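PDB 6ORH: glycoside hydrolase from Streptococcus pneumoniae serotype 4, which probably hydrolyses alpha-L-fucosidic linkages as a family 29 glycoside hydrolase, releasing fucose from host-derived carbohydrate antigens. Local coordinates for residues A24-F29 / L293-P298; G30-Y35 / G263-E268; Q37-G42 / K76-F81; K69-V74 / M118-Y123. The protein carries 2 engineered substitutions. All coordinates share one frame; numbering follows the deposited sequence.

Interaction 1. Residues A24-F29 / L293-P298; sequences AAFIHF and LLNIPP. With FUC (alpha-L-fucopyranose), chain C.
A24 pairs with L293 in a parallel strand register, its O taking the N-H of L294 (2.9 Å). A25 turns its methyl to the same side of the sheet as L294. At F26 both backbone polar atoms are used: the N donates to L294 O, and the O accepts from I296 N. The F26 ring is sandwiched. L293 CD2 makes a CH-pi contact over one face, 3.9 Å from the ring centroid, while H28 CE1 sits 3.6 Å above the opposite face. I27 points outward, where its CG2 touches P298 CD. H28 is gripped at both ring nitrogens. N295 holds CG anti to the backbone N (chi1 173°), which brings OD1 to H28 ND1 (2.8 Å); the donor comes in above the amide plane, nearly perpendicular to the imidazole. NE2 pairs with fucose O4 at 2.8 Å. With ND2 bonded to W264 O and S259 OG, N295 is a second-shell residue that probably sets the rotation of the H28 ring. A water donates to both H28 O and P298 O, and F29 CD1 rests on P298 CB (3.7 Å). First and last strands side by side, with sugar-binding H28 just past the first and N295 ending the other, are the closure of a TIM barrel.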
# COMPACT_ATOMS: atom_id res chain seq x y z
N ALA A 24 8.53 -9.86 -17.65
CA ALA A 24 8.92 -11.23 -17.95
C ALA A 24 7.69 -12.10 -17.85
O ALA A 24 6.73 -11.77 -17.15
CB ALA A 24 10.00 -11.71 -16.99
N ALA A 25 7.66 -13.15 -18.67
CA ALA A 25 6.55 -14.07 -18.64
C ALA A 25 6.98 -15.40 -18.04
O ALA A 25 8.11 -15.82 -18.26
CB ALA A 25 6.05 -14.29 -20.06
N PHE A 26 6.07 -16.06 -17.30
CA PHE A 26 6.29 -17.38 -16.76
C PHE A 26 5.38 -18.34 -17.53
O PHE A 26 4.27 -17.94 -17.90
CB PHE A 26 5.78 -17.40 -15.32
CG PHE A 26 6.66 -17.97 -14.23
CD1 PHE A 26 7.68 -18.89 -14.47
CD2 PHE A 26 6.37 -17.64 -12.90
CE1 PHE A 26 8.43 -19.41 -13.43
CE2 PHE A 26 7.13 -18.15 -11.86
CZ PHE A 26 8.15 -19.04 -12.13
N ILE A 27 5.85 -19.56 -17.78
CA ILE A 27 4.98 -20.57 -18.37
C ILE A 27 5.00 -21.82 -17.48
O ILE A 27 6.04 -22.48 -17.38
CB ILE A 27 5.41 -20.88 -19.83
CG1 ILE A 27 5.23 -19.65 -20.73
CG2 ILE A 27 4.61 -22.07 -20.35
CD1 ILE A 27 5.45 -19.89 -22.25
N HIS A 28 3.85 -22.12 -16.86
CA HIS A 28 3.63 -23.37 -16.14
C HIS A 28 2.75 -24.26 -17.02
O HIS A 28 1.60 -23.92 -17.30
CB HIS A 28 2.92 -23.17 -14.77
CG HIS A 28 3.80 -22.66 -13.67
ND1 HIS A 28 4.31 -21.37 -13.67
CD2 HIS A 28 4.21 -23.24 -12.52
CE1 HIS A 28 5.03 -21.20 -12.55
NE2 HIS A 28 4.96 -22.32 -11.83
N PHE A 29 3.32 -25.39 -17.46
CA PHE A 29 2.62 -26.34 -18.32
C PHE A 29 3.21 -27.71 -18.04
O PHE A 29 4.40 -27.84 -17.76
CB PHE A 29 2.87 -25.95 -19.78
CG PHE A 29 2.26 -26.90 -20.79
CD1 PHE A 29 0.88 -26.98 -20.92
CD2 PHE A 29 3.06 -27.71 -21.57
CE1 PHE A 29 0.31 -27.85 -21.84
CE2 PHE A 29 2.49 -28.56 -22.52
CZ PHE A 29 1.11 -28.65 -22.63
N LEU A 293 6.80 -10.63 -13.21
CA LEU A 293 6.89 -11.93 -13.86
C LEU A 293 5.49 -12.54 -13.86
O LEU A 293 5.01 -13.05 -12.85
CB LEU A 293 7.92 -12.79 -13.11
CG LEU A 293 7.99 -14.27 -13.52
CD1 LEU A 293 8.35 -14.43 -15.00
CD2 LEU A 293 9.00 -15.02 -12.64
N LEU A 294 4.83 -12.41 -15.04
CA LEU A 294 3.41 -12.76 -15.16
C LEU A 294 3.29 -14.13 -15.81
O LEU A 294 3.81 -14.33 -16.89
CB LEU A 294 2.70 -11.70 -16.00
CG LEU A 294 1.20 -11.92 -16.18
CD1 LEU A 294 0.44 -11.77 -14.86
CD2 LEU A 294 0.66 -10.92 -17.23
N ASN A 295 2.62 -15.05 -15.12
CA ASN A 295 2.47 -16.42 -15.59
C ASN A 295 1.25 -16.57 -16.50
O ASN A 295 0.16 -16.15 -16.14
CB ASN A 295 2.31 -17.39 -14.41
CG ASN A 295 1.97 -18.80 -14.86
OD1 ASN A 295 2.85 -19.56 -15.31
ND2 ASN A 295 0.71 -19.18 -14.70
N ILE A 296 1.47 -17.18 -17.68
CA ILE A 296 0.41 -17.43 -18.66
C ILE A 296 0.45 -18.93 -18.94
O ILE A 296 1.44 -19.40 -19.53
CB ILE A 296 0.63 -16.68 -19.99
CG1 ILE A 296 1.11 -15.23 -19.81
CG2 ILE A 296 -0.62 -16.80 -20.86
CD1 ILE A 296 0.05 -14.37 -19.24
N PRO A 297 -0.56 -19.72 -18.50
CA PRO A 297 -0.51 -21.18 -18.61
C PRO A 297 -1.18 -21.71 -19.87
O PRO A 297 -2.37 -21.52 -20.08
CB PRO A 297 -1.29 -21.65 -17.39
CG PRO A 297 -2.33 -20.54 -17.19
CD PRO A 297 -1.70 -19.25 -17.69
N PRO A 298 -0.42 -22.40 -20.75
CA PRO A 298 -1.06 -23.05 -21.91
C PRO A 298 -2.06 -24.11 -21.45
O PRO A 298 -1.91 -24.73 -20.38
CB PRO A 298 0.14 -23.73 -22.60
CG PRO A 298 1.33 -22.89 -22.18
CD PRO A 298 1.04 -22.58 -20.72
C1 FUC C . 5.31 -22.17 -5.63
C2 FUC C . 5.01 -23.48 -6.34
C3 FUC C . 3.89 -23.21 -7.35
C4 FUC C . 4.39 -22.23 -8.42
C5 FUC C . 4.84 -20.93 -7.70
C6 FUC C . 5.52 -19.96 -8.65
O2 FUC C . 4.56 -24.41 -5.34
O3 FUC C . 3.50 -24.45 -7.95
O4 FUC C . 5.46 -22.86 -9.17
O5 FUC C . 5.78 -21.21 -6.59
O HOH W 1 -0.90 -25.04 -17.90

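Interaction 2. Residues G30-Y35 / G263-E268; sequences GPNTFY and GWFYHE. With FUC (alpha-L-fucopyranose), chain C.
Behind the fucose pocket, in its second shell, N32 and F265 meet where the short helix 31-35 faces the loop that follows strand 250-259. F265 CG is anti to its carbonyl carbon (chi1 -71°), which presents the ring to N32. The N32 CB lies over the ring centre in a CH-pi contact, 3.6 Å from the centroid and 9° off the normal. ND2 reaches over the same ring to 3.4 Å from CE1, with the amide plane steeply inclined to it, while OD1 is taken by Q37 NE2. G30 N and T33 OG1 lie at the ring's edge, and G30 N donates to T33 OG1 (3.2 Å). The polar links across the contact run through two waters: one joins the T33 hydroxyl to Y266 N, the other joins the backbone oxygens of T33 and Y266. Next to F265, W264 turns to the sugar: fucose C6 sits 3.5 Å above one face of the indole, an apolar platform under that side of the sugar. E38 grips this loop through the backbone N atoms of W264 and F265. F265 also meets the H28 ring edge-to-face, and thus sits between helix 31-35 and the residue just past strand 23-27, on the loop leading from strand 250-259 to helix 275-284.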
# COMPACT_ATOMS: atom_id res chain seq x y z
N GLY A 30 2.37 -28.75 -18.06
CA GLY A 30 2.89 -30.09 -17.85
C GLY A 30 1.76 -31.05 -17.51
O GLY A 30 0.61 -30.75 -17.80
N PRO A 31 2.08 -32.19 -16.87
CA PRO A 31 1.05 -33.13 -16.42
C PRO A 31 -0.06 -32.47 -15.61
O PRO A 31 -1.22 -32.83 -15.76
CB PRO A 31 1.87 -34.09 -15.55
CG PRO A 31 3.23 -34.12 -16.23
CD PRO A 31 3.44 -32.65 -16.59
N ASN A 32 0.27 -31.49 -14.76
CA ASN A 32 -0.76 -30.83 -13.97
C ASN A 32 -1.86 -30.24 -14.85
O ASN A 32 -3.00 -30.13 -14.41
CB ASN A 32 -0.19 -29.76 -13.03
CG ASN A 32 0.65 -30.36 -11.93
OD1 ASN A 32 0.70 -31.58 -11.78
ND2 ASN A 32 1.29 -29.51 -11.13
N THR A 33 -1.51 -29.80 -16.07
CA THR A 33 -2.49 -29.20 -16.97
C THR A 33 -3.52 -30.27 -17.34
O THR A 33 -4.68 -29.92 -17.55
CB THR A 33 -1.82 -28.66 -18.25
OG1 THR A 33 -0.68 -27.88 -17.84
CG2 THR A 33 -2.73 -27.84 -19.13
N PHE A 34 -3.04 -31.52 -17.49
CA PHE A 34 -3.92 -32.61 -17.91
C PHE A 34 -4.66 -33.22 -16.73
O PHE A 34 -5.73 -33.82 -16.91
CB PHE A 34 -3.12 -33.64 -18.72
CG PHE A 34 -2.66 -33.07 -20.03
CD1 PHE A 34 -3.48 -33.10 -21.15
CD2 PHE A 34 -1.41 -32.45 -20.14
CE1 PHE A 34 -3.08 -32.55 -22.35
CE2 PHE A 34 -1.01 -31.88 -21.34
CZ PHE A 34 -1.84 -31.93 -22.44
N TYR A 35 -4.13 -33.05 -15.52
CA TYR A 35 -4.79 -33.56 -14.32
C TYR A 35 -5.61 -32.48 -13.62
O TYR A 35 -6.19 -32.77 -12.57
CB TYR A 35 -3.78 -34.16 -13.35
CG TYR A 35 -3.36 -35.56 -13.72
CD1 TYR A 35 -2.47 -35.80 -14.76
CD2 TYR A 35 -3.90 -36.67 -13.08
CE1 TYR A 35 -2.10 -37.08 -15.14
CE2 TYR A 35 -3.53 -37.96 -13.44
CZ TYR A 35 -2.63 -38.17 -14.46
OH TYR A 35 -2.28 -39.44 -14.84
N GLY A 263 -4.78 -19.95 -10.43
CA GLY A 263 -3.75 -20.98 -10.36
C GLY A 263 -2.62 -20.70 -11.34
O GLY A 263 -2.78 -19.89 -12.26
N TRP A 264 -1.49 -21.40 -11.14
CA TRP A 264 -0.32 -21.32 -12.00
C TRP A 264 -0.52 -22.15 -13.27
O TRP A 264 -0.02 -21.79 -14.33
CB TRP A 264 0.92 -21.80 -11.23
CG TRP A 264 1.27 -20.92 -10.05
CD1 TRP A 264 0.97 -21.11 -8.73
CD2 TRP A 264 1.94 -19.65 -10.13
NE1 TRP A 264 1.43 -20.06 -7.98
CE2 TRP A 264 1.99 -19.12 -8.82
CE3 TRP A 264 2.49 -18.90 -11.19
CZ2 TRP A 264 2.63 -17.91 -8.56
CZ3 TRP A 264 3.08 -17.69 -10.94
CH2 TRP A 264 3.17 -17.22 -9.63
N PHE A 265 -1.22 -23.28 -13.14
CA PHE A 265 -1.52 -24.11 -14.31
C PHE A 265 -2.88 -23.73 -14.87
O PHE A 265 -3.66 -23.06 -14.21
CB PHE A 265 -1.45 -25.60 -13.95
CG PHE A 265 -0.03 -26.06 -13.71
CD1 PHE A 265 0.59 -25.90 -12.47
CD2 PHE A 265 0.70 -26.63 -14.74
CE1 PHE A 265 1.91 -26.33 -12.29
CE2 PHE A 265 2.01 -27.06 -14.55
CZ PHE A 265 2.62 -26.92 -13.32
N TYR A 266 -3.14 -24.14 -16.12
CA TYR A 266 -4.40 -23.86 -16.78
C TYR A 266 -5.51 -24.74 -16.20
O TYR A 266 -5.35 -25.95 -16.07
CB TYR A 266 -4.29 -24.11 -18.29
CG TYR A 266 -5.60 -23.87 -18.98
CD1 TYR A 266 -5.98 -22.59 -19.37
CD2 TYR A 266 -6.50 -24.91 -19.14
CE1 TYR A 266 -7.21 -22.34 -19.96
CE2 TYR A 266 -7.73 -24.68 -19.74
CZ TYR A 266 -8.08 -23.41 -20.15
OH TYR A 266 -9.30 -23.16 -20.72
N HIS A 267 -6.64 -24.11 -15.84
CA HIS A 267 -7.86 -24.80 -15.42
C HIS A 267 -9.02 -24.20 -16.21
O HIS A 267 -9.18 -22.98 -16.26
CB HIS A 267 -8.08 -24.58 -13.91
CG HIS A 267 -6.89 -25.03 -13.12
ND1 HIS A 267 -6.58 -26.35 -12.98
CD2 HIS A 267 -5.92 -24.32 -12.48
CE1 HIS A 267 -5.47 -26.47 -12.28
NE2 HIS A 267 -5.05 -25.23 -11.95
N GLU A 268 -9.82 -25.06 -16.86
CA GLU A 268 -10.88 -24.59 -17.74
C GLU A 268 -11.81 -23.60 -17.03
O GLU A 268 -12.28 -22.64 -17.64
CB GLU A 268 -11.69 -25.78 -18.27
CG GLU A 268 -12.66 -25.37 -19.36
CD GLU A 268 -12.02 -24.78 -20.60
OE1 GLU A 268 -10.92 -25.25 -20.99
OE2 GLU A 268 -12.61 -23.84 -21.19
C1 FUC C . 5.31 -22.17 -5.63
C2 FUC C . 5.01 -23.48 -6.34
C3 FUC C . 3.89 -23.21 -7.35
C4 FUC C . 4.39 -22.23 -8.42
C5 FUC C . 4.84 -20.93 -7.70
C6 FUC C . 5.52 -19.96 -8.65
O2 FUC C . 4.56 -24.41 -5.34
O3 FUC C . 3.50 -24.45 -7.95
O4 FUC C . 5.46 -22.86 -9.17
O5 FUC C . 5.78 -21.21 -6.59
O HOH W 1 -0.90 -25.04 -17.90
O HOH W 2 -6.53 -28.18 -16.48

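Interaction 3. Residues Q37-G42 / K76-F81; sequences QEWGTG and KHHDGF. With FUC (alpha-L-fucopyranose), chain C; NDG (2-acetamido-2-deoxy-alpha-D-glucopyranose), chain B.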
# COMPACT_ATOMS: atom_id res chain seq x y z
N GLN A 37 -4.85 -29.75 -11.84
CA GLN A 37 -4.35 -29.65 -10.47
C GLN A 37 -3.18 -28.67 -10.44
O GLN A 37 -2.69 -28.27 -11.51
CB GLN A 37 -3.88 -31.01 -9.95
CG GLN A 37 -2.68 -31.59 -10.70
CD GLN A 37 -2.39 -33.04 -10.37
OE1 GLN A 37 -3.20 -33.76 -9.77
NE2 GLN A 37 -1.24 -33.51 -10.80
N GLU A 38 -2.80 -28.23 -9.22
CA GLU A 38 -1.75 -27.23 -9.05
C GLU A 38 -0.43 -27.89 -8.68
O GLU A 38 0.64 -27.43 -9.09
CB GLU A 38 -2.18 -26.17 -8.03
CG GLU A 38 -3.14 -25.16 -8.64
CD GLU A 38 -2.42 -24.25 -9.62
OE1 GLU A 38 -1.60 -23.44 -9.16
OE2 GLU A 38 -2.67 -24.33 -10.84
N TRP A 39 -0.50 -28.98 -7.89
CA TRP A 39 0.68 -29.76 -7.56
C TRP A 39 0.43 -31.20 -7.96
O TRP A 39 -0.69 -31.69 -7.79
CB TRP A 39 0.96 -29.71 -6.05
CG TRP A 39 1.68 -28.50 -5.53
CD1 TRP A 39 2.00 -27.35 -6.21
CD2 TRP A 39 2.15 -28.31 -4.18
NE1 TRP A 39 2.64 -26.47 -5.37
CE2 TRP A 39 2.75 -27.03 -4.12
CE3 TRP A 39 2.13 -29.11 -3.01
CZ2 TRP A 39 3.31 -26.53 -2.94
CZ3 TRP A 39 2.70 -28.61 -1.86
CH2 TRP A 39 3.29 -27.34 -1.83
N GLY A 40 1.48 -31.88 -8.42
CA GLY A 40 1.39 -33.28 -8.81
C GLY A 40 2.21 -34.15 -7.86
O GLY A 40 3.03 -33.64 -7.10
N THR A 41 2.02 -35.48 -7.95
CA THR A 41 2.59 -36.36 -6.95
C THR A 41 3.77 -37.15 -7.49
O THR A 41 4.48 -37.79 -6.73
CB THR A 41 1.53 -37.36 -6.47
OG1 THR A 41 1.17 -38.12 -7.62
CG2 THR A 41 0.32 -36.67 -5.88
N GLY A 42 3.95 -37.14 -8.82
CA GLY A 42 4.96 -37.93 -9.49
C GLY A 42 4.38 -39.29 -9.91
O GLY A 42 5.10 -40.13 -10.46
N LYS A 76 10.59 -28.72 -15.29
CA LYS A 76 10.27 -29.77 -14.35
C LYS A 76 9.61 -29.13 -13.13
O LYS A 76 10.25 -28.32 -12.45
CB LYS A 76 11.52 -30.53 -13.87
CG LYS A 76 11.19 -31.81 -13.11
CD LYS A 76 12.38 -32.34 -12.31
CE LYS A 76 12.65 -31.49 -11.08
NZ LYS A 76 13.70 -32.08 -10.21
N HIS A 77 8.34 -29.47 -12.89
CA HIS A 77 7.68 -28.94 -11.70
C HIS A 77 7.90 -29.91 -10.54
O HIS A 77 8.69 -30.83 -10.67
CB HIS A 77 6.20 -28.63 -12.02
CG HIS A 77 5.62 -27.62 -11.08
ND1 HIS A 77 4.80 -28.00 -10.03
CD2 HIS A 77 5.72 -26.28 -11.02
CE1 HIS A 77 4.43 -26.93 -9.36
NE2 HIS A 77 4.98 -25.86 -9.93
N HIS A 78 7.20 -29.71 -9.41
CA HIS A 78 7.46 -30.54 -8.24
C HIS A 78 7.16 -32.02 -8.50
O HIS A 78 7.74 -32.89 -7.87
CB HIS A 78 6.56 -30.09 -7.07
CG HIS A 78 6.59 -28.63 -6.73
ND1 HIS A 78 7.76 -27.86 -6.75
CD2 HIS A 78 5.61 -27.81 -6.29
CE1 HIS A 78 7.47 -26.62 -6.36
NE2 HIS A 78 6.16 -26.56 -6.07
N ASP A 79 6.24 -32.30 -9.42
CA ASP A 79 5.89 -33.68 -9.77
C ASP A 79 7.05 -34.44 -10.40
O ASP A 79 7.03 -35.68 -10.48
CB ASP A 79 4.68 -33.68 -10.70
CG ASP A 79 4.91 -32.86 -11.96
OD1 ASP A 79 5.52 -33.40 -12.92
OD2 ASP A 79 4.52 -31.68 -11.95
N GLY A 80 8.08 -33.73 -10.90
CA GLY A 80 9.31 -34.38 -11.34
C GLY A 80 9.31 -34.83 -12.80
O GLY A 80 10.29 -35.38 -13.28
N PHE A 81 8.22 -34.61 -13.52
CA PHE A 81 8.19 -34.97 -14.94
C PHE A 81 8.96 -33.94 -15.77
O PHE A 81 8.65 -32.75 -15.72
CB PHE A 81 6.74 -35.10 -15.38
CG PHE A 81 6.57 -35.62 -16.78
CD1 PHE A 81 6.78 -36.96 -17.07
CD2 PHE A 81 6.25 -34.75 -17.82
CE1 PHE A 81 6.61 -37.45 -18.36
CE2 PHE A 81 6.08 -35.25 -19.11
CZ PHE A 81 6.27 -36.58 -19.37
C1 FUC C . 5.31 -22.17 -5.63
C2 FUC C . 5.01 -23.48 -6.34
C3 FUC C . 3.89 -23.21 -7.35
C4 FUC C . 4.39 -22.23 -8.42
C5 FUC C . 4.84 -20.93 -7.70
C6 FUC C . 5.52 -19.96 -8.65
O2 FUC C . 4.56 -24.41 -5.34
O3 FUC C . 3.50 -24.45 -7.95
O4 FUC C . 5.46 -22.86 -9.17
O5 FUC C . 5.78 -21.21 -6.59
C1 NDG B . 2.08 -22.36 -1.97
C2 NDG B . 2.46 -22.06 -3.43
C3 NDG B . 3.98 -21.97 -3.59
C4 NDG B . 4.59 -20.95 -2.57
C5 NDG B . 4.02 -21.24 -1.16
C6 NDG B . 4.32 -19.95 -0.35
C7 NDG B . 0.81 -22.88 -5.08
C8 NDG B . 0.24 -24.06 -5.83
O5 NDG B . 2.59 -21.27 -1.15
O3 NDG B . 4.26 -21.57 -4.95
O4 NDG B . 5.99 -21.25 -2.51
O6 NDG B . 4.03 -20.20 1.01
O7 NDG B . 0.30 -21.77 -5.14
N2 NDG B . 1.88 -23.10 -4.29
O1 NDG B . 2.69 -23.56 -1.54
O HOH W 3 3.64 -30.53 -9.66
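W39 and H78 meet edge-to-face, their planes 88° apart: the H78 edge points at the indole, and CD2 stands 3.4 Å above its plane, near NE1. H77 CE1 lies over the rim of the H78 ring, and H77 meets W39 obliquely, so the three aromatics form a cluster that turns W39 NE1, H77 NE2 and H78 NE2 to one sugar. Fucose O2 is held twice, by the N-H of W39 NE1 (2.8 Å) and by H78 NE2 at 2.8 Å in a nearly straight bond of 170°. H77 NE2 serves O4 at 3.1 Å and makes a weak bond to O3. With CG anti to the backbone N (chi1 -157°), H77 sends NE2 to the sugar and ND1 back to a water. The same water takes the N-H of G40 and donates to D79 OD2 (2.7 Å), tying both segments together where they share no direct hydrogen bond. G40, lacking a side chain, lets D79 CB come within 3.8 Å of its CA, and D79 OD1 closes an Asx turn onto F81 N. S125 OG holds H78 from behind at ND1, and V403 of the second subunit packs on W39. The cluster thus meets O2, O4 and, weakly, O3, consistent with fucose being recognised partly by the placement of its hydroxyls, with the water and D79 probably steadying the H77 ring.

Interaction 4. Residues K69-V74 / M118-Y123; sequences KKLILV and MDMGVY. With FUC (alpha-L-fucopyranose), chain C.
I72 lies across from G121, where the strands come closest; its CG1 is 4.1 Å from G121 CA, and its CG2 leans on toward Y123 CB. On the same face of the sheet V74 and Y123 run side by side. V74 CG2 makes a CH-pi contact over the tyrosine ring, 3.8 Å from its centroid. On the other face, which V122 shares, L71, L73 and M120 pack against V109 of helix 105-116, and L71 CB touches M118 CG (3.9 Å). The strands are parallel neighbours in the TIM barrel, joined by a beta-alpha-beta crossover through that helix. Their backbones alternate in donating: L71 N to D119 O, G121 N to L71 O, L73 N to G121 O, then Y123 N to L73 O. At the C-terminal end, Y123 CG is anti to its backbone N (chi1 169°) and the ring reaches the pocket, where OH donates to fucose O4 at 2.9 Å. At the far end M118 folds back and brings SD to 3.5 Å from K70 N. There D119 N still reaches K69 O, in a longer bond of 3.2 Å. K70 NZ forms a salt bridge with E167 and a cation-pi contact with Y18, and D119 OD1 accepts from N161 ND2.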
# COMPACT_ATOMS: atom_id res chain seq x y z
N LYS A 69 9.96 -9.39 -22.31
CA LYS A 69 11.36 -9.39 -22.74
C LYS A 69 12.08 -10.67 -22.31
O LYS A 69 13.20 -10.93 -22.79
CB LYS A 69 12.09 -8.15 -22.21
CG LYS A 69 11.43 -6.84 -22.60
CD LYS A 69 11.38 -6.71 -24.11
CE LYS A 69 10.73 -5.41 -24.54
NZ LYS A 69 10.37 -5.43 -25.98
N LYS A 70 11.39 -11.51 -21.54
CA LYS A 70 11.97 -12.74 -21.05
C LYS A 70 10.84 -13.74 -20.82
O LYS A 70 9.73 -13.35 -20.48
CB LYS A 70 12.73 -12.48 -19.75
CG LYS A 70 13.35 -13.71 -19.09
CD LYS A 70 14.44 -13.35 -18.06
CE LYS A 70 13.97 -12.36 -17.01
NZ LYS A 70 15.14 -11.92 -16.21
N LEU A 71 11.13 -15.02 -21.09
CA LEU A 71 10.18 -16.11 -20.91
C LEU A 71 10.86 -17.16 -20.03
O LEU A 71 11.89 -17.73 -20.44
CB LEU A 71 9.86 -16.68 -22.32
CG LEU A 71 8.82 -17.80 -22.43
CD1 LEU A 71 8.53 -18.10 -23.89
CD2 LEU A 71 9.24 -19.10 -21.71
N ILE A 72 10.29 -17.37 -18.82
CA ILE A 72 10.78 -18.39 -17.90
C ILE A 72 9.92 -19.64 -18.02
O ILE A 72 8.75 -19.64 -17.66
CB ILE A 72 10.86 -17.84 -16.46
CG1 ILE A 72 11.64 -16.52 -16.43
CG2 ILE A 72 11.51 -18.88 -15.54
CD1 ILE A 72 11.83 -15.93 -15.04
N LEU A 73 10.53 -20.73 -18.52
CA LEU A 73 9.80 -21.96 -18.81
C LEU A 73 10.02 -22.97 -17.68
O LEU A 73 11.15 -23.36 -17.37
CB LEU A 73 10.39 -22.55 -20.11
CG LEU A 73 9.71 -23.85 -20.57
CD1 LEU A 73 8.23 -23.59 -20.92
CD2 LEU A 73 10.43 -24.37 -21.83
N VAL A 74 8.89 -23.49 -17.16
CA VAL A 74 8.97 -24.66 -16.30
C VAL A 74 9.34 -25.88 -17.14
O VAL A 74 8.61 -26.23 -18.08
CB VAL A 74 7.63 -24.87 -15.57
CG1 VAL A 74 7.60 -26.23 -14.84
CG2 VAL A 74 7.41 -23.72 -14.59
N MET A 118 13.82 -13.35 -27.75
CA MET A 118 13.16 -13.40 -26.46
C MET A 118 14.12 -14.06 -25.47
O MET A 118 14.52 -15.21 -25.67
CB MET A 118 11.89 -14.26 -26.55
CG MET A 118 11.20 -14.48 -25.20
SD MET A 118 10.44 -13.05 -24.50
CE MET A 118 8.98 -12.90 -25.54
N ASP A 119 14.57 -13.31 -24.46
CA ASP A 119 15.45 -13.93 -23.47
C ASP A 119 14.75 -15.08 -22.77
O ASP A 119 13.51 -15.09 -22.65
CB ASP A 119 15.96 -12.90 -22.46
CG ASP A 119 16.94 -11.91 -23.08
OD1 ASP A 119 17.47 -12.14 -24.18
OD2 ASP A 119 17.17 -10.90 -22.44
N MET A 120 15.55 -16.06 -22.31
CA MET A 120 15.04 -17.31 -21.75
C MET A 120 15.42 -17.46 -20.27
O MET A 120 16.51 -17.08 -19.85
CB MET A 120 15.57 -18.52 -22.54
CG MET A 120 14.87 -18.75 -23.89
SD MET A 120 13.15 -19.26 -23.68
CE MET A 120 13.29 -20.95 -23.07
N GLY A 121 14.48 -18.00 -19.48
CA GLY A 121 14.76 -18.53 -18.15
C GLY A 121 14.30 -19.97 -18.07
O GLY A 121 13.49 -20.42 -18.91
N VAL A 122 14.84 -20.68 -17.08
CA VAL A 122 14.47 -22.07 -16.92
C VAL A 122 14.19 -22.35 -15.46
O VAL A 122 14.97 -21.96 -14.57
CB VAL A 122 15.55 -23.02 -17.48
CG1 VAL A 122 16.90 -22.85 -16.80
CG2 VAL A 122 15.08 -24.48 -17.32
N TYR A 123 13.06 -23.02 -15.21
CA TYR A 123 12.60 -23.38 -13.86
C TYR A 123 12.73 -24.88 -13.74
O TYR A 123 12.10 -25.63 -14.50
CB TYR A 123 11.17 -22.87 -13.67
CG TYR A 123 10.35 -23.32 -12.47
CD1 TYR A 123 10.13 -24.67 -12.19
CD2 TYR A 123 9.62 -22.37 -11.75
CE1 TYR A 123 9.36 -25.04 -11.10
CE2 TYR A 123 8.80 -22.73 -10.70
CZ TYR A 123 8.67 -24.08 -10.38
OH TYR A 123 7.81 -24.48 -9.38
C1 FUC C . 5.31 -22.17 -5.63
C2 FUC C . 5.01 -23.48 -6.34
C3 FUC C . 3.89 -23.21 -7.35
C4 FUC C . 4.39 -22.23 -8.42
C5 FUC C . 4.84 -20.93 -7.70
C6 FUC C . 5.52 -19.96 -8.65
O2 FUC C . 4.56 -24.41 -5.34
O3 FUC C . 3.50 -24.45 -7.95
O4 FUC C . 5.46 -22.86 -9.17
O5 FUC C . 5.78 -21.21 -6.59

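From the N terminus, strand 23-27 opens the barrel, and interaction 1 closes the longest loop, joining it to strand 292-295 some 264 residues later. Interaction 2 begins directly after that first strand, in helix 31-35, and closes a loop lying wholly within the first. Interactions 3 and 4 both fall inside this second loop and cross each other: 69-74 comes before 76-81, and 118-123 after it. Strand 70-74 also pairs with 23-27, so interactions 1 and 4 share one sheet. Interactions 1 and 2 touch through N295, and a bond from E38 to H267 links interactions 2 and 3. All four contacts reach one fucose, interaction 3 from the loops above the strand ends.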